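Local coordinates for cobalamin biosynthesis protein CobN (Mycobacterium tuberculosis, PDB 7C6O) that probably inserts cobalt into the corrin ring during cobalamin biosynthesis, as the large, catalytic subunit of a cobaltochelatase, at residues A958-A963 with D987-T992; D935-I940 with R1049-I1054; R908-D913 with D920-Q925. One frame throughout, in Å; residues are numbered along the deposited sequence.

All three contacts lie in one region of the CobN chain. Interactions 1 and 3 share helix 949-963: its Ala958 and Leu961 pack on Leu921 and Pro923 of the hairpin, with Ala958 N 3.8 Å from Leu921 CD1, although the contact centres are about 19 Å apart. Interactions 1 and 2 lie closer, about 13 Å between centres, but do not touch; Arg994, just after Thr992, links them by a salt bridge to Asp935 and by packing on Val959. Interactions 2 and 3 are about 23 Å apart between centres. The sodium ligands Asp125 and Ser127 belong to none of them; all three join helices and strands of one part of the fold.

Interaction 1 (A958-A963 with D987-T992); sequences AVRLVA and DQRRAT
With chi1 of Thr992 at 60°, OG1 is tucked between its own backbone N and carbonyl carbon, and CG2 lies opposite the carbonyl carbon; the two branches thus meet different residues of helix 949-963. Thr992 OG1 faces the aliphatic part of Arg960, 3.6 Å from Arg960 CG. Thr992 CG2 meets Ala963 CB at 4.0 Å. One turn back, Val959 brings CG1 to 3.6 Å from the Thr992 carbonyl O. Small or beta-branched residues suit Val959, Ala963 and Thr992, because they let the end of helix 988-991 come close. Arg960, whose CA is 6.0 Å from Thr992 CA, presents only its slim CG and CD here, while its charged end leads off to the acids.

The outer side of the contact belongs to two arginines. Bends at chi2 and chi3 bring the Arg989 guanidinium round to Thr992, where its NH2 makes weak bonds to Thr992 O and to OG1, the latter at 3.0 Å. Arg960 turns at chi3, and its CD comes over one face of the Arg989 guanidinium, 3.7 Å from NH2. The two guanidinium planes stand nearly perpendicular, 82° apart. Asp956 makes salt bridges to both arginines, so the two cations gather round a shared carboxylate, and Asp957 pairs with Arg960 NH2. Arg989 NH1 hydrogen-bonds the carbonyl O of Arg1036. At the start of the short helix, Asp987 is the N-cap, its OD1 accepting from Arg990 N at 3.0 Å.

Around this contact, helix 896-905 covers Ala958 and Val959 through Leu902 and Leu905, while Val974 of helix 973-985 packs on Val962 and Ala963. Arg989 reaches strand 1041-1042 at Arg1041, and just beyond Thr992 the chain enters strand 995-997, the parallel neighbour of strand 935-940.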
loop_
_atom_site.group_PDB
_atom_site.type_symbol
_atom_site.label_atom_id
_atom_site.label_comp_id
_atom_site.label_asym_id
_atom_site.label_seq_id
_atom_site.Cartn_x
_atom_site.Cartn_y
_atom_site.Cartn_z
ATOM N N ALA A 958 -23.324 1.163 2.087
ATOM C CA ALA A 958 -24.003 -0.119 2.257
ATOM C C ALA A 958 -24.679 -0.214 3.618
ATOM O O ALA A 958 -25.804 -0.716 3.723
ATOM C CB ALA A 958 -23.013 -1.269 2.070
ATOM N N VAL A 959 -24.006 0.255 4.671
ATOM C CA VAL A 959 -24.596 0.243 6.007
ATOM C C VAL A 959 -25.863 1.089 6.038
ATOM O O VAL A 959 -26.913 0.653 6.523
ATOM C CB VAL A 959 -23.575 0.733 7.050
ATOM C CG1 VAL A 959 -24.253 0.910 8.404
ATOM C CG2 VAL A 959 -22.411 -0.234 7.150
ATOM N N ARG A 960 -25.776 2.322 5.531
ATOM C CA ARG A 960 -26.945 3.193 5.513
ATOM C C ARG A 960 -28.038 2.641 4.609
ATOM O O ARG A 960 -29.228 2.805 4.904
ATOM C CB ARG A 960 -26.539 4.602 5.082
ATOM C CG ARG A 960 -25.779 5.366 6.156
ATOM C CD ARG A 960 -25.391 6.764 5.698
ATOM N NE ARG A 960 -24.242 6.741 4.801
ATOM C CZ ARG A 960 -24.313 6.910 3.485
ATOM N NH1 ARG A 960 -25.485 7.126 2.903
ATOM N NH2 ARG A 960 -23.209 6.869 2.755
ATOM N N LEU A 961 -27.654 1.982 3.514
ATOM C CA LEU A 961 -28.625 1.339 2.633
ATOM C C LEU A 961 -29.495 0.354 3.407
ATOM O O LEU A 961 -30.727 0.463 3.413
ATOM C CB LEU A 961 -27.893 0.631 1.491
ATOM C CG LEU A 961 -28.509 0.552 0.091
ATOM C CD1 LEU A 961 -27.656 -0.341 -0.799
ATOM C CD2 LEU A 961 -29.950 0.061 0.115
ATOM N N VAL A 962 -28.866 -0.616 4.075
ATOM C CA VAL A 962 -29.627 -1.659 4.755
ATOM C C VAL A 962 -30.224 -1.185 6.072
ATOM O O VAL A 962 -31.223 -1.756 6.526
ATOM C CB VAL A 962 -28.763 -2.907 5.000
ATOM C CG1 VAL A 962 -28.318 -3.497 3.681
ATOM C CG2 VAL A 962 -27.561 -2.576 5.876
ATOM N N ALA A 963 -29.644 -0.163 6.708
ATOM C CA ALA A 963 -30.247 0.366 7.926
ATOM C C ALA A 963 -31.609 0.986 7.640
ATOM O O ALA A 963 -32.477 1.015 8.520
ATOM C CB ALA A 963 -29.321 1.395 8.574
ATOM N N ASP A 987 -29.821 11.029 16.700
ATOM C CA ASP A 987 -28.933 11.453 15.621
ATOM C C ASP A 987 -28.799 10.308 14.619
ATOM O O ASP A 987 -28.191 9.276 14.925
ATOM C CB ASP A 987 -27.574 11.868 16.181
ATOM C CG ASP A 987 -26.704 12.566 15.154
ATOM O OD1 ASP A 987 -26.560 12.046 14.028
ATOM O OD2 ASP A 987 -26.162 13.643 15.475
ATOM N N GLN A 988 -29.349 10.503 13.416
ATOM C CA GLN A 988 -29.379 9.432 12.423
ATOM C C GLN A 988 -27.983 9.100 11.910
ATOM O O GLN A 988 -27.648 7.923 11.727
ATOM C CB GLN A 988 -30.295 9.819 11.261
ATOM C CG GLN A 988 -30.378 8.774 10.154
ATOM C CD GLN A 988 -31.099 7.508 10.589
ATOM O OE1 GLN A 988 -31.951 7.541 11.477
ATOM N NE2 GLN A 988 -30.759 6.387 9.963
ATOM N N ARG A 989 -27.158 10.121 11.660
ATOM C CA ARG A 989 -25.799 9.872 11.186
ATOM C C ARG A 989 -24.987 9.101 12.219
ATOM O O ARG A 989 -24.224 8.192 11.869
ATOM C CB ARG A 989 -25.115 11.195 10.833
ATOM C CG ARG A 989 -23.608 11.098 10.575
ATOM C CD ARG A 989 -23.267 10.436 9.234
ATOM N NE ARG A 989 -23.335 8.978 9.296
ATOM C CZ ARG A 989 -22.859 8.165 8.356
ATOM N NH1 ARG A 989 -22.269 8.664 7.278
ATOM N NH2 ARG A 989 -22.969 6.850 8.498
ATOM N N ARG A 990 -25.140 9.442 13.501
ATOM C CA ARG A 990 -24.449 8.688 14.542
ATOM C C ARG A 990 -24.956 7.253 14.610
ATOM O O ARG A 990 -24.174 6.319 14.818
ATOM C CB ARG A 990 -24.618 9.375 15.897
ATOM C CG ARG A 990 -23.901 10.709 16.029
ATOM C CD ARG A 990 -23.943 11.185 17.474
ATOM N NE ARG A 990 -23.457 10.146 18.378
ATOM C CZ ARG A 990 -23.579 10.183 19.700
ATOM N NH1 ARG A 990 -24.176 11.211 20.285
ATOM N NH2 ARG A 990 -23.108 9.186 20.435
ATOM N N ALA A 991 -26.264 7.058 14.421
ATOM C CA ALA A 991 -26.857 5.732 14.548
ATOM C C ALA A 991 -26.412 4.776 13.448
ATOM O O ALA A 991 -26.512 3.559 13.631
ATOM C CB ALA A 991 -28.383 5.839 14.555
ATOM N N THR A 992 -25.929 5.286 12.317
ATOM C CA THR A 992 -25.448 4.443 11.230
ATOM C C THR A 992 -23.928 4.453 11.111
ATOM O O THR A 992 -23.392 3.982 10.101
ATOM C CB THR A 992 -26.072 4.871 9.902
ATOM O OG1 THR A 992 -25.729 6.235 9.628
ATOM C CG2 THR A 992 -27.589 4.723 9.956
#

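Interaction 2 (D935-I940 with R1049-I1054); sequences DVTVRI and RQYRRI
Thr937 lays its CG2 methyl against the Tyr1051 ring, 3.6 Å from CE1, the threonine crossing the tyrosine at about a right angle. With chi1 at -67°, OG1 sits beside the backbone N, facing Gln1050, which leaves CG2 anti to that N; Thr937 OG1 lies 3.5 Å from Gln1050 CB. Threonine suits this buried place: its methyl serves the aromatic side, while Thr937 OG1 hydrogen-bonds a water at 2.7 Å, and that water donates to Gln1050 O. Ile1054 closes the packing, its CD1 lying 3.7 Å above the Tyr1051 ring plane, offset toward the rim.

Water also joins the polar ends. One molecule donates to both Asp935 OD2 and Gln1050 OE1, at 2.6 Å to the latter, and Gln1050 NE2 is held by Asp981. Asp935 has further partners in His977 and Arg994. At the far end, Arg939 CB lies 3.9 Å from Tyr1051 OH, and a third water connects that hydroxyl with Arg939 NH1, weakly on the arginine side; Tyr1026 bonds the same hydroxyl and makes a cation-pi contact with Arg939.

Val936 and Val938 point to the other face of the sheet, against helix 896-905. The parallel core, ordered 995-997, 935-940, 880-885, 1056-1061, 1094-1099, with helices on both faces, is consistent with a Rossmann-like alpha/beta fold.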
loop_
_atom_site.group_PDB
_atom_site.type_symbol
_atom_site.label_atom_id
_atom_site.label_comp_id
_atom_site.label_asym_id
_atom_site.label_seq_id
_atom_site.Cartn_x
_atom_site.Cartn_y
_atom_site.Cartn_z
ATOM N N ASP A 935 -24.903 -7.174 11.529
ATOM C CA ASP A 935 -24.254 -5.884 11.716
ATOM C C ASP A 935 -22.740 -6.047 11.634
ATOM O O ASP A 935 -22.184 -7.089 11.994
ATOM C CB ASP A 935 -24.654 -5.276 13.062
ATOM C CG ASP A 935 -24.620 -3.755 13.057
ATOM O OD1 ASP A 935 -24.190 -3.158 12.050
ATOM O OD2 ASP A 935 -25.037 -3.153 14.068
ATOM N N VAL A 936 -22.068 -5.015 11.133
ATOM C CA VAL A 936 -20.617 -5.041 10.982
ATOM C C VAL A 936 -20.042 -3.724 11.483
ATOM O O VAL A 936 -20.491 -2.648 11.074
ATOM C CB VAL A 936 -20.182 -5.285 9.523
ATOM C CG1 VAL A 936 -18.660 -5.322 9.429
ATOM C CG2 VAL A 936 -20.778 -6.572 8.982
ATOM N N THR A 937 -19.054 -3.810 12.369
ATOM C CA THR A 937 -18.211 -2.681 12.736
ATOM C C THR A 937 -16.843 -2.893 12.109
ATOM O O THR A 937 -16.243 -3.961 12.269
ATOM C CB THR A 937 -18.088 -2.539 14.257
ATOM O OG1 THR A 937 -19.357 -2.167 14.807
ATOM C CG2 THR A 937 -17.062 -1.475 14.612
ATOM N N VAL A 938 -16.362 -1.888 11.384
ATOM C CA VAL A 938 -15.141 -1.997 10.591
ATOM C C VAL A 938 -14.091 -1.075 11.186
ATOM O O VAL A 938 -14.321 0.132 11.326
ATOM C CB VAL A 938 -15.389 -1.646 9.116
ATOM C CG1 VAL A 938 -14.084 -1.711 8.331
ATOM C CG2 VAL A 938 -16.428 -2.576 8.513
ATOM N N ARG A 939 -12.934 -1.639 11.523
ATOM C CA ARG A 939 -11.744 -0.853 11.827
ATOM C C ARG A 939 -10.851 -0.860 10.592
ATOM O O ARG A 939 -10.276 -1.895 10.240
ATOM C CB ARG A 939 -11.006 -1.407 13.045
ATOM C CG ARG A 939 -9.638 -0.771 13.277
ATOM C CD ARG A 939 -9.710 0.757 13.377
ATOM N NE ARG A 939 -8.379 1.338 13.547
ATOM C CZ ARG A 939 -7.739 1.406 14.711
ATOM N NH1 ARG A 939 -8.314 0.947 15.814
ATOM N NH2 ARG A 939 -6.525 1.942 14.774
ATOM N N ILE A 940 -10.754 0.285 9.925
ATOM C CA ILE A 940 -9.845 0.446 8.798
ATOM C C ILE A 940 -8.524 0.981 9.327
ATOM O O ILE A 940 -8.467 1.633 10.374
ATOM C CB ILE A 940 -10.428 1.378 7.712
ATOM C CG1 ILE A 940 -10.688 2.775 8.280
ATOM C CG2 ILE A 940 -11.703 0.783 7.109
ATOM C CD1 ILE A 940 -11.182 3.778 7.250
ATOM N N ARG A 1049 -20.428 2.342 21.737
ATOM C CA ARG A 1049 -21.747 1.747 21.548
ATOM C C ARG A 1049 -21.686 0.559 20.594
ATOM O O ARG A 1049 -22.296 -0.484 20.857
ATOM C CB ARG A 1049 -22.736 2.797 21.038
ATOM C CG ARG A 1049 -22.999 3.924 22.024
ATOM C CD ARG A 1049 -24.065 4.883 21.520
ATOM N NE ARG A 1049 -25.401 4.309 21.627
ATOM C CZ ARG A 1049 -26.135 4.335 22.736
ATOM N NH1 ARG A 1049 -25.659 4.908 23.834
ATOM N NH2 ARG A 1049 -27.343 3.789 22.749
ATOM N N GLN A 1050 -20.947 0.693 19.490
ATOM C CA GLN A 1050 -20.880 -0.389 18.513
ATOM C C GLN A 1050 -19.970 -1.522 18.981
ATOM O O GLN A 1050 -20.284 -2.696 18.760
ATOM C CB GLN A 1050 -20.414 0.144 17.155
ATOM C CG GLN A 1050 -21.146 1.393 16.668
ATOM C CD GLN A 1050 -22.659 1.298 16.802
ATOM O OE1 GLN A 1050 -23.251 0.233 16.620
ATOM N NE2 GLN A 1050 -23.292 2.423 17.122
ATOM N N TYR A 1051 -18.843 -1.199 19.622
ATOM C CA TYR A 1051 -17.952 -2.258 20.089
ATOM C C TYR A 1051 -18.605 -3.106 21.170
ATOM O O TYR A 1051 -18.341 -4.311 21.250
ATOM C CB TYR A 1051 -16.632 -1.670 20.596
ATOM C CG TYR A 1051 -15.590 -1.497 19.513
ATOM C CD1 TYR A 1051 -15.878 -0.776 18.363
ATOM C CD2 TYR A 1051 -14.319 -2.050 19.641
ATOM C CE1 TYR A 1051 -14.937 -0.609 17.366
ATOM C CE2 TYR A 1051 -13.365 -1.886 18.645
ATOM C CZ TYR A 1051 -13.684 -1.163 17.509
ATOM O OH TYR A 1051 -12.756 -0.984 16.504
ATOM N N ARG A 1052 -19.469 -2.510 21.998
ATOM C CA ARG A 1052 -20.175 -3.295 23.003
ATOM C C ARG A 1052 -21.043 -4.379 22.379
ATOM O O ARG A 1052 -21.337 -5.379 23.043
ATOM C CB ARG A 1052 -21.033 -2.389 23.895
ATOM C CG ARG A 1052 -20.247 -1.656 24.974
ATOM C CD ARG A 1052 -21.167 -0.928 25.948
ATOM N NE ARG A 1052 -20.814 0.482 26.080
ATOM C CZ ARG A 1052 -20.049 0.982 27.045
ATOM N NH1 ARG A 1052 -19.549 0.189 27.985
ATOM N NH2 ARG A 1052 -19.787 2.282 27.072
ATOM N N ARG A 1053 -21.443 -4.213 21.118
ATOM C CA ARG A 1053 -22.282 -5.187 20.435
ATOM C C ARG A 1053 -21.492 -6.253 19.689
ATOM O O ARG A 1053 -22.095 -7.225 19.220
ATOM C CB ARG A 1053 -23.215 -4.483 19.444
ATOM C CG ARG A 1053 -24.219 -3.546 20.088
ATOM C CD ARG A 1053 -25.272 -3.119 19.081
ATOM N NE ARG A 1053 -26.294 -2.265 19.678
ATOM C CZ ARG A 1053 -26.358 -0.948 19.507
ATOM N NH1 ARG A 1053 -25.461 -0.330 18.751
ATOM N NH2 ARG A 1053 -27.325 -0.251 20.088
ATOM N N ILE A 1054 -20.174 -6.096 19.560
ATOM C CA ILE A 1054 -19.386 -7.033 18.766
ATOM C C ILE A 1054 -19.434 -8.412 19.406
ATOM O O ILE A 1054 -19.010 -8.599 20.554
ATOM C CB ILE A 1054 -17.944 -6.539 18.616
ATOM C CG1 ILE A 1054 -17.909 -5.253 17.789
ATOM C CG2 ILE A 1054 -17.079 -7.627 17.980
ATOM C CD1 ILE A 1054 -16.526 -4.632 17.686
HETATM O O HOH W 1 -23.483 -2.344 16.168
HETATM O O HOH W 2 -21.080 -3.517 16.325
HETATM O O HOH W 3 -11.175 1.616 16.121
#

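Interaction 3 (R908-D913 with D920-Q925); sequences RPVWDD and DLAPMQ
Residues 908-911 and 920-923 belong to the two antiparallel strands, 907-911 and 918-923, of a beta hairpin, their short axes 4.5 Å apart at closest approach and their directions 141° apart, a marked twist. Arg908 and Ala922 form a hydrogen-bonded pair: Arg908 N gives a nearly straight bond (168°) to Ala922 O at 2.9 Å, and Ala922 N returns one to Arg908 O. Pro909 faces Leu921 at the non-hydrogen-bonded position, where the missing N-H of proline costs the ladder nothing. Val910 and Asp920 form the next hydrogen-bonded pair, Val910 N to Asp920 O 3.0 Å; the return bond is weak.

Side chains divide between the faces. On one lie Arg908, Val910, Asp920 and Ala922: Val910 runs alongside Asp920, CB to CB 3.8 Å, and Val910 CG2 meets Ala922 CB at 3.9 Å. Asp920, which is exposed, turns OD1 to accept from Leu921 N at 2.8 Å. Pro909 and Leu921 occupy the other face, the apolar branches of leucine facing Met954 and Ala958 of helix 949-963.

Beyond the strand, Met924 crosses Arg908 at about a right angle. Glu928 forms a salt bridge with Arg908 NH2, and Trp856 of helix 853-874 touches both side chains. The unbranched, polarisable thioether suits this flat cationic neighbour: Met924 SD lies over one face of the Arg908 guanidinium, 3.8 Å from NH2.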
loop_
_atom_site.group_PDB
_atom_site.type_symbol
_atom_site.label_atom_id
_atom_site.label_comp_id
_atom_site.label_asym_id
_atom_site.label_seq_id
_atom_site.Cartn_x
_atom_site.Cartn_y
_atom_site.Cartn_z
ATOM N N ARG A 908 -24.812 -6.723 -2.517
ATOM C CA ARG A 908 -24.002 -7.183 -3.633
ATOM C C ARG A 908 -23.382 -5.999 -4.363
ATOM O O ARG A 908 -24.034 -4.961 -4.528
ATOM C CB ARG A 908 -24.856 -7.991 -4.612
ATOM C CG ARG A 908 -24.067 -8.860 -5.573
ATOM C CD ARG A 908 -24.973 -9.457 -6.638
ATOM N NE ARG A 908 -26.228 -9.938 -6.072
ATOM C CZ ARG A 908 -26.412 -11.160 -5.584
ATOM N NH1 ARG A 908 -25.416 -12.036 -5.589
ATOM N NH2 ARG A 908 -27.592 -11.507 -5.088
ATOM N N PRO A 909 -22.129 -6.110 -4.794
ATOM C CA PRO A 909 -21.549 -5.067 -5.645
ATOM C C PRO A 909 -22.138 -5.122 -7.045
ATOM O O PRO A 909 -22.657 -6.145 -7.495
ATOM C CB PRO A 909 -20.051 -5.401 -5.664
ATOM C CG PRO A 909 -19.849 -6.445 -4.601
ATOM C CD PRO A 909 -21.151 -7.162 -4.475
ATOM N N VAL A 910 -22.049 -3.986 -7.735
ATOM C CA VAL A 910 -22.476 -3.857 -9.124
ATOM C C VAL A 910 -21.278 -3.377 -9.929
ATOM O O VAL A 910 -20.726 -2.306 -9.649
ATOM C CB VAL A 910 -23.665 -2.891 -9.274
ATOM C CG1 VAL A 910 -24.043 -2.737 -10.739
ATOM C CG2 VAL A 910 -24.853 -3.388 -8.467
ATOM N N TRP A 911 -20.873 -4.169 -10.917
ATOM C CA TRP A 911 -19.688 -3.886 -11.712
ATOM C C TRP A 911 -20.062 -3.335 -13.081
ATOM O O TRP A 911 -21.085 -3.701 -13.665
ATOM C CB TRP A 911 -18.838 -5.144 -11.905
ATOM C CG TRP A 911 -18.192 -5.669 -10.660
ATOM C CD1 TRP A 911 -16.963 -5.333 -10.169
ATOM C CD2 TRP A 911 -18.731 -6.642 -9.758
ATOM N NE1 TRP A 911 -16.708 -6.031 -9.012
ATOM C CE2 TRP A 911 -17.777 -6.842 -8.738
ATOM C CE3 TRP A 911 -19.931 -7.362 -9.711
ATOM C CZ2 TRP A 911 -17.987 -7.730 -7.684
ATOM C CZ3 TRP A 911 -20.136 -8.242 -8.664
ATOM C CH2 TRP A 911 -19.169 -8.418 -7.664
ATOM N N ASP A 912 -19.211 -2.447 -13.588
ATOM C CA ASP A 912 -19.195 -2.091 -15.002
ATOM C C ASP A 912 -18.286 -3.092 -15.705
ATOM O O ASP A 912 -17.072 -3.096 -15.481
ATOM C CB ASP A 912 -18.698 -0.662 -15.198
ATOM C CG ASP A 912 -18.541 -0.297 -16.660
ATOM O OD1 ASP A 912 -19.549 0.086 -17.291
ATOM O OD2 ASP A 912 -17.412 -0.400 -17.181
ATOM N N ASP A 913 -18.867 -3.947 -16.549
ATOM C CA ASP A 913 -18.098 -5.051 -17.115
ATOM C C ASP A 913 -16.976 -4.584 -18.034
ATOM O O ASP A 913 -16.000 -5.320 -18.218
ATOM C CB ASP A 913 -19.023 -6.016 -17.860
ATOM C CG ASP A 913 -19.685 -7.018 -16.931
ATOM O OD1 ASP A 913 -19.489 -6.912 -15.702
ATOM O OD2 ASP A 913 -20.397 -7.916 -17.430
ATOM N N ASP A 920 -21.941 0.567 -8.298
ATOM C CA ASP A 920 -23.162 0.682 -7.510
ATOM C C ASP A 920 -23.224 -0.472 -6.516
ATOM O O ASP A 920 -22.330 -1.321 -6.454
ATOM C CB ASP A 920 -24.398 0.702 -8.415
ATOM C CG ASP A 920 -25.501 1.591 -7.875
ATOM O OD1 ASP A 920 -25.524 1.840 -6.651
ATOM O OD2 ASP A 920 -26.345 2.044 -8.675
ATOM N N LEU A 921 -24.300 -0.487 -5.730
ATOM C CA LEU A 921 -24.596 -1.551 -4.784
ATOM C C LEU A 921 -26.039 -1.993 -4.978
ATOM O O LEU A 921 -26.893 -1.204 -5.394
ATOM C CB LEU A 921 -24.393 -1.099 -3.331
ATOM C CG LEU A 921 -23.003 -0.613 -2.920
ATOM C CD1 LEU A 921 -23.076 0.081 -1.568
ATOM C CD2 LEU A 921 -22.025 -1.775 -2.875
ATOM N N ALA A 922 -26.304 -3.256 -4.667
ATOM C CA ALA A 922 -27.642 -3.811 -4.811
ATOM C C ALA A 922 -27.969 -4.693 -3.615
ATOM O O ALA A 922 -27.383 -5.772 -3.460
ATOM C CB ALA A 922 -27.762 -4.604 -6.113
ATOM N N PRO A 923 -28.890 -4.275 -2.749
ATOM C CA PRO A 923 -29.230 -5.104 -1.588
ATOM C C PRO A 923 -29.939 -6.381 -2.005
ATOM O O PRO A 923 -30.827 -6.371 -2.861
ATOM C CB PRO A 923 -30.152 -4.197 -0.763
ATOM C CG PRO A 923 -30.744 -3.264 -1.766
ATOM C CD PRO A 923 -29.659 -3.020 -2.779
ATOM N N MET A 924 -29.526 -7.491 -1.400
ATOM C CA MET A 924 -30.232 -8.750 -1.576
ATOM C C MET A 924 -31.423 -8.799 -0.629
ATOM O O MET A 924 -31.354 -8.307 0.500
ATOM C CB MET A 924 -29.305 -9.935 -1.308
ATOM C CG MET A 924 -27.911 -9.787 -1.879
ATOM S SD MET A 924 -26.852 -11.162 -1.393
ATOM C CE MET A 924 -25.249 -10.371 -1.413
ATOM N N GLN A 925 -32.515 -9.392 -1.095
ATOM C CA GLN A 925 -33.694 -9.442 -0.247
ATOM C C GLN A 925 -33.556 -10.541 0.805
ATOM O O GLN A 925 -32.814 -11.509 0.608
ATOM C CB GLN A 925 -34.944 -9.670 -1.091
ATOM C CG GLN A 925 -35.246 -8.517 -2.038
ATOM C CD GLN A 925 -35.328 -7.177 -1.323
ATOM O OE1 GLN A 925 -35.984 -7.050 -0.287
ATOM N NE2 GLN A 925 -34.655 -6.171 -1.872
#